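Local coordinates for protein cGAS/DncV-like nucleotidyltransferase in E. coli homolog (Elizabethkingia meningoseptica ATCC 13253 = NBRC 12535, PDB 6E0O) that synthesises cyclic nucleotide second messengers, probably cyclic dinucleotides made from ATP or GTP with magnesium, for a CBASS defence against bacteriophage, at residues 29-38 / 104-113. Sequence-based numbering, arbitrary orientation.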
ATOM      1  N   GLN A  29      11.468  16.442  -7.990  1.00 12.94           N
ATOM      2  CA  GLN A  29      10.866  17.766  -7.961  1.00 12.88           C
ATOM      3  C   GLN A  29      10.165  18.019  -6.638  1.00 12.57           C
ATOM      4  O   GLN A  29      10.276  19.111  -6.068  1.00 13.07           O
ATOM      5  CB  GLN A  29       9.877  17.922  -9.109  1.00 13.18           C
ATOM      6  CG  GLN A  29      10.516  17.968 -10.476  1.00 14.42           C
ATOM      7  CD  GLN A  29       9.477  18.055 -11.571  1.00 14.26           C
ATOM      8  OE1 GLN A  29       8.466  18.733 -11.415  1.00 14.87           O
ATOM      9  NE2 GLN A  29       9.702  17.346 -12.669  1.00 17.12           N
ATOM     10  N   ILE A  30       9.407  17.037  -6.153  1.00 11.97           N
ATOM     11  CA  ILE A  30       8.664  17.215  -4.912  1.00 12.01           C
ATOM     12  C   ILE A  30       9.620  17.343  -3.737  1.00 11.88           C
ATOM     13  O   ILE A  30       9.433  18.185  -2.853  1.00 12.62           O
ATOM     14  CB  ILE A  30       7.627  16.089  -4.735  1.00 13.45           C
ATOM     15  CG1 ILE A  30       6.504  16.357  -5.747  1.00 17.90           C
ATOM     16  CG2 ILE A  30       7.132  16.050  -3.312  1.00 14.53           C
ATOM     17  CD1 ILE A  30       5.607  15.207  -5.998  1.00 18.15           C
ATOM     18  N   THR A  31      10.662  16.512  -3.709  1.00 12.13           N
ATOM     19  CA  THR A  31      11.643  16.603  -2.638  1.00 12.29           C
ATOM     20  C   THR A  31      12.244  18.000  -2.566  1.00 12.68           C
ATOM     21  O   THR A  31      12.348  18.576  -1.478  1.00 14.05           O
ATOM     22  CB  THR A  31      12.717  15.538  -2.838  1.00 13.33           C
ATOM     23  OG1 THR A  31      12.123  14.237  -2.718  1.00 14.60           O
ATOM     24  CG2 THR A  31      13.816  15.675  -1.814  1.00 15.92           C
ATOM     25  N   ALA A  32      12.607  18.578  -3.718  1.00 12.76           N
ATOM     26  CA  ALA A  32      13.198  19.916  -3.713  1.00 13.15           C
ATOM     27  C   ALA A  32      12.218  20.936  -3.140  1.00 12.83           C
ATOM     28  O   ALA A  32      12.596  21.792  -2.333  1.00 14.48           O
ATOM     29  CB  ALA A  32      13.642  20.306  -5.125  1.00 16.52           C
ATOM     30  N   ALA A  33      10.950  20.855  -3.539  1.00 12.20           N
ATOM     31  CA  ALA A  33       9.954  21.795  -3.033  1.00 12.75           C
ATOM     32  C   ALA A  33       9.809  21.685  -1.519  1.00 12.59           C
ATOM     33  O   ALA A  33       9.706  22.699  -0.819  1.00 14.09           O
ATOM     34  CB  ALA A  33       8.620  21.550  -3.737  1.00 13.44           C
ATOM     35  N   LEU A  34       9.802  20.460  -0.991  1.00 12.83           N
ATOM     36  CA  LEU A  34       9.633  20.280   0.446  1.00 12.96           C
ATOM     37  C   LEU A  34      10.880  20.704   1.211  1.00 13.36           C
ATOM     38  O   LEU A  34      10.777  21.342   2.265  1.00 14.06           O
ATOM     39  CB  LEU A  34       9.268  18.829   0.745  1.00 13.39           C
ATOM     40  CG  LEU A  34       7.944  18.363   0.141  1.00 12.26           C
ATOM     41  CD1 LEU A  34       7.769  16.865   0.386  1.00 13.35           C
ATOM     42  CD2 LEU A  34       6.763  19.136   0.692  1.00 12.99           C
ATOM     43  N   ARG A  35      12.066  20.369   0.701  1.00 13.35           N
ATOM     44  CA  ARG A  35      13.293  20.749   1.395  1.00 14.39           C
ATOM     45  C   ARG A  35      13.440  22.263   1.460  1.00 15.17           C
ATOM     46  O   ARG A  35      14.018  22.791   2.416  1.00 15.70           O
ATOM     47  CB  ARG A  35      14.514  20.141   0.707  1.00 15.58           C
ATOM     48  CG  ARG A  35      14.590  18.627   0.741  1.00 16.75           C
ATOM     49  CD  ARG A  35      14.895  18.093   2.121  1.00 16.30           C
ATOM     50  NE  ARG A  35      14.819  16.633   2.121  1.00 14.65           N
ATOM     51  CZ  ARG A  35      14.747  15.887   3.218  1.00 13.77           C
ATOM     52  NH1 ARG A  35      14.762  16.456   4.410  1.00 14.55           N
ATOM     53  NH2 ARG A  35      14.647  14.569   3.118  1.00 14.48           N
ATOM     54  N   ALA A  36      12.942  22.982   0.448  1.00 14.39           N
ATOM     55  CA  ALA A  36      13.062  24.437   0.457  1.00 15.43           C
ATOM     56  C   ALA A  36      12.405  25.045   1.690  1.00 16.53           C
ATOM     57  O   ALA A  36      12.861  26.077   2.192  1.00 19.41           O
ATOM     58  CB  ALA A  36      12.456  25.029  -0.815  1.00 17.08           C
ATOM     59  N   LYS A  37      11.347  24.424   2.197  1.00 15.40           N
ATOM     60  CA  LYS A  37      10.689  24.915   3.402  1.00 14.92           C
ATOM     61  C   LYS A  37      11.173  24.233   4.673  1.00 14.99           C
ATOM     62  O   LYS A  37      11.368  24.905   5.692  1.00 17.38           O
ATOM     63  CB  LYS A  37       9.168  24.765   3.293  1.00 16.31           C
ATOM     64  CG  LYS A  37       8.444  25.317   4.517  1.00 17.89           C
ATOM     65  CD  LYS A  37       6.928  25.436   4.340  1.00 19.06           C
ATOM     66  CE  LYS A  37       6.519  26.474   3.302  1.00 20.22           C
ATOM     67  NZ  LYS A  37       6.868  27.880   3.665  1.00 21.70           N
ATOM     68  N   PHE A  38      11.380  22.920   4.636  1.00 14.21           N
ATOM     69  CA  PHE A  38      11.580  22.145   5.850  1.00 13.95           C
ATOM     70  C   PHE A  38      13.025  21.741   6.102  1.00 14.58           C
ATOM     71  O   PHE A  38      13.339  21.308   7.221  1.00 15.98           O
ATOM     72  CB  PHE A  38      10.709  20.888   5.811  1.00 14.76           C
ATOM     73  CG  PHE A  38       9.238  21.181   5.830  1.00 14.72           C
ATOM     74  CD1 PHE A  38       8.614  21.563   6.999  1.00 16.55           C
ATOM     75  CD2 PHE A  38       8.484  21.082   4.680  1.00 15.08           C
ATOM     76  CE1 PHE A  38       7.260  21.831   7.018  1.00 17.35           C
ATOM     77  CE2 PHE A  38       7.131  21.352   4.694  1.00 15.83           C
ATOM     78  CZ  PHE A  38       6.522  21.724   5.860  1.00 16.35           C
ATOM     79  N   ASP A 104       1.449  24.033   5.893  1.00 14.61           N
ATOM     80  CA  ASP A 104       2.773  24.447   5.445  1.00 14.78           C
ATOM     81  C   ASP A 104       3.267  23.557   4.313  1.00 13.16           C
ATOM     82  O   ASP A 104       3.939  24.030   3.387  1.00 13.57           O
ATOM     83  CB  ASP A 104       3.747  24.402   6.621  1.00 17.24           C
ATOM     84  CG  ASP A 104       3.505  25.508   7.633  1.00 21.79           C
ATOM     85  OD1 ASP A 104       2.688  26.423   7.367  1.00 24.99           O
ATOM     86  OD2 ASP A 104       4.139  25.455   8.707  1.00 25.74           O
ATOM     87  N   THR A 105       2.938  22.264   4.373  1.00 12.72           N
ATOM     88  CA  THR A 105       3.296  21.342   3.301  1.00 11.85           C
ATOM     89  C   THR A 105       2.590  21.734   2.012  1.00 11.81           C
ATOM     90  O   THR A 105       3.203  21.785   0.943  1.00 12.08           O
ATOM     91  CB  THR A 105       2.920  19.915   3.708  1.00 12.34           C
ATOM     92  OG1 THR A 105       3.615  19.552   4.901  1.00 13.15           O
ATOM     93  CG2 THR A 105       3.301  18.934   2.619  1.00 12.77           C
ATOM     94  N   GLU A 106       1.289  22.027   2.102  1.00 12.72           N
ATOM     95  CA  GLU A 106       0.542  22.460   0.928  1.00 13.23           C
ATOM     96  C   GLU A 106       1.139  23.734   0.341  1.00 12.25           C
ATOM     97  O   GLU A 106       1.285  23.860  -0.877  1.00 13.26           O
ATOM     98  CB  GLU A 106      -0.925  22.651   1.313  1.00 15.88           C
ATOM     99  CG  GLU A 106      -1.820  23.000   0.157  1.00 18.68           C
ATOM    100  CD  GLU A 106      -3.278  23.156   0.557  1.00 26.45           C
ATOM    101  OE1 GLU A 106      -3.613  22.953   1.744  1.00 28.64           O
ATOM    102  OE2 GLU A 106      -4.095  23.485  -0.323  1.00 31.28           O
ATOM    103  N   GLU A 107       1.525  24.671   1.205  1.00 13.28           N
ATOM    104  CA  GLU A 107       2.108  25.928   0.745  1.00 14.10           C
ATOM    105  C   GLU A 107       3.433  25.691   0.039  1.00 12.96           C
ATOM    106  O   GLU A 107       3.687  26.251  -1.032  1.00 13.45           O
ATOM    107  CB  GLU A 107       2.298  26.830   1.957  1.00 16.28           C
ATOM    108  CG  GLU A 107       2.816  28.196   1.685  1.00 20.18           C
ATOM    109  CD  GLU A 107       2.709  29.074   2.918  1.00 25.76           C
ATOM    110  OE1 GLU A 107       1.599  29.172   3.487  1.00 30.09           O
ATOM    111  OE2 GLU A 107       3.738  29.647   3.324  1.00 31.14           O
ATOM    112  N   ALA A 108       4.302  24.871   0.633  1.00 12.40           N
ATOM    113  CA  ALA A 108       5.584  24.569   0.009  1.00 13.08           C
ATOM    114  C   ALA A 108       5.380  23.991  -1.381  1.00 12.28           C
ATOM    115  O   ALA A 108       6.103  24.338  -2.320  1.00 13.57           O
ATOM    116  CB  ALA A 108       6.373  23.594   0.887  1.00 14.10           C
ATOM    117  N   LEU A 109       4.388  23.111  -1.529  1.00 11.45           N
ATOM    118  CA  LEU A 109       4.128  22.492  -2.820  1.00 11.84           C
ATOM    119  C   LEU A 109       3.494  23.483  -3.785  1.00 11.48           C
ATOM    120  O   LEU A 109       3.885  23.551  -4.955  1.00 11.67           O
ATOM    121  CB  LEU A 109       3.262  21.254  -2.614  1.00 11.23           C
ATOM    122  CG  LEU A 109       3.944  20.132  -1.818  1.00 11.53           C
ATOM    123  CD1 LEU A 109       2.931  19.070  -1.406  1.00 11.72           C
ATOM    124  CD2 LEU A 109       5.063  19.512  -2.641  1.00 11.84           C
ATOM    125  N   ARG A 110       2.536  24.279  -3.314  1.00 11.92           N
ATOM    126  CA  ARG A 110       1.875  25.227  -4.206  1.00 12.59           C
ATOM    127  C   ARG A 110       2.848  26.280  -4.728  1.00 12.16           C
ATOM    128  O   ARG A 110       2.716  26.740  -5.869  1.00 13.13           O
ATOM    129  CB  ARG A 110       0.722  25.907  -3.473  1.00 15.09           C
ATOM    130  CG  ARG A 110      -0.160  26.713  -4.395  1.00 18.91           C
ATOM    131  CD  ARG A 110      -1.495  27.105  -3.815  1.00 24.93           C
ATOM    132  NE  ARG A 110      -2.179  26.052  -3.123  1.00 30.82           N
ATOM    133  CZ  ARG A 110      -2.811  25.121  -3.799  1.00 37.32           C
ATOM    134  NH1 ARG A 110      -3.454  24.157  -3.180  1.00 39.11           N
ATOM    135  NH2 ARG A 110      -2.783  25.155  -5.132  1.00 39.87           N
ATOM    136  N   ASN A 111       3.844  26.664  -3.923  1.00 12.08           N
ATOM    137  CA  ASN A 111       4.789  27.675  -4.382  1.00 12.81           C
ATOM    138  C   ASN A 111       5.508  27.223  -5.638  1.00 14.01           C
ATOM    139  O   ASN A 111       5.891  28.066  -6.455  1.00 15.99           O
ATOM    140  CB  ASN A 111       5.822  27.990  -3.303  1.00 13.26           C
ATOM    141  CG  ASN A 111       5.258  28.810  -2.186  1.00 13.96           C
ATOM    142  OD1 ASN A 111       4.255  29.500  -2.362  1.00 14.92           O
ATOM    143  ND2 ASN A 111       5.901  28.757  -1.027  1.00 15.95           N
ATOM    144  N   VAL A 112       5.690  25.912  -5.805  1.00 12.84           N
ATOM    145  CA  VAL A 112       6.413  25.337  -6.941  1.00 13.52           C
ATOM    146  C   VAL A 112       5.468  24.827  -8.013  1.00 12.89           C
ATOM    147  O   VAL A 112       5.662  25.089  -9.199  1.00 15.34           O
ATOM    148  CB  VAL A 112       7.356  24.212  -6.463  1.00 13.73           C
ATOM    149  CG1 VAL A 112       7.954  23.461  -7.662  1.00 15.13           C
ATOM    150  CG2 VAL A 112       8.439  24.777  -5.564  1.00 14.94           C
ATOM    151  N   PHE A 113       4.451  24.069  -7.619  1.00 12.53           N
ATOM    152  CA  PHE A 113       3.605  23.351  -8.564  1.00 12.73           C
ATOM    153  C   PHE A 113       2.272  24.038  -8.816  1.00 14.37           C
ATOM    154  O   PHE A 113       1.475  23.530  -9.614  1.00 14.87           O
ATOM    155  CB  PHE A 113       3.369  21.921  -8.067  1.00 13.30           C
ATOM    156  CG  PHE A 113       4.629  21.146  -7.850  1.00 11.92           C
ATOM    157  CD1 PHE A 113       5.334  20.657  -8.923  1.00 13.62           C
ATOM    158  CD2 PHE A 113       5.108  20.902  -6.575  1.00 12.53           C
ATOM    159  CE1 PHE A 113       6.494  19.940  -8.732  1.00 13.72           C
ATOM    160  CE2 PHE A 113       6.270  20.182  -6.377  1.00 13.42           C
ATOM    161  CZ  PHE A 113       6.965  19.715  -7.456  1.00 14.30           C
TER
HETATM  162  O   HOH W   1       8.676  25.053  -1.783  1.00 14.14           O
HETATM  163  O   HOH W   2       5.756  29.781   1.770  1.00 19.36           O
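Gln29 and Phe113 meet where the C-terminal end of helix 98-113 passes over helix 21-38. Gln29 OE1 approaches the edge of the ring, 3.5 Å from Phe113 CE1, with amide and ring planes only 21° apart; the same oxygen accepts a hydrogen bond from Arg132, which suits a polar group at this partly exposed edge. Next, Ile30, a branched apolar residue, lays CG1 against Phe113 CZ (3.8 Å) and CG2 against Leu109, while its flanks also touch Ala135 and Val137 of strand 135-147. Ala33 is the knob: its CB fits among Ala108, Leu109, Val112 and Phe113, closest to Val112 CG2 at 3.7 Å. Such a small side chain, matched by Ala108, allows the axes of the two segments to come within 8.4 Å, their N-to-C directions 123° apart. A water bridges the backbone, donating to both Ala33 O and Ala108 O. The two helices lie together on one side of the central sheet of the nucleotidyltransferase fold, whose strands 62-68 and 135-147 supply aspartates of the probable magnesium site. Leu34 belongs to this sheet-facing layer, its CD2 set 3.8 Å from Leu109 CD2 and 4.0 Å from Thr105 CG2. Lys37 suits the solvent side: with CG anti to the backbone N (chi1 -178°), its chain runs across Ala108 and bends at the end, bringing NZ to a long salt bridge with Glu107 OE2 (3.6 Å), and a second water links both groups to Asn111. Phe38 brings CZ 3.9 Å from Asp104 CB and also lies beside Thr105 OG1, which can sit against the ring because it is hydrogen-bonded to Leu101 O of its own helix.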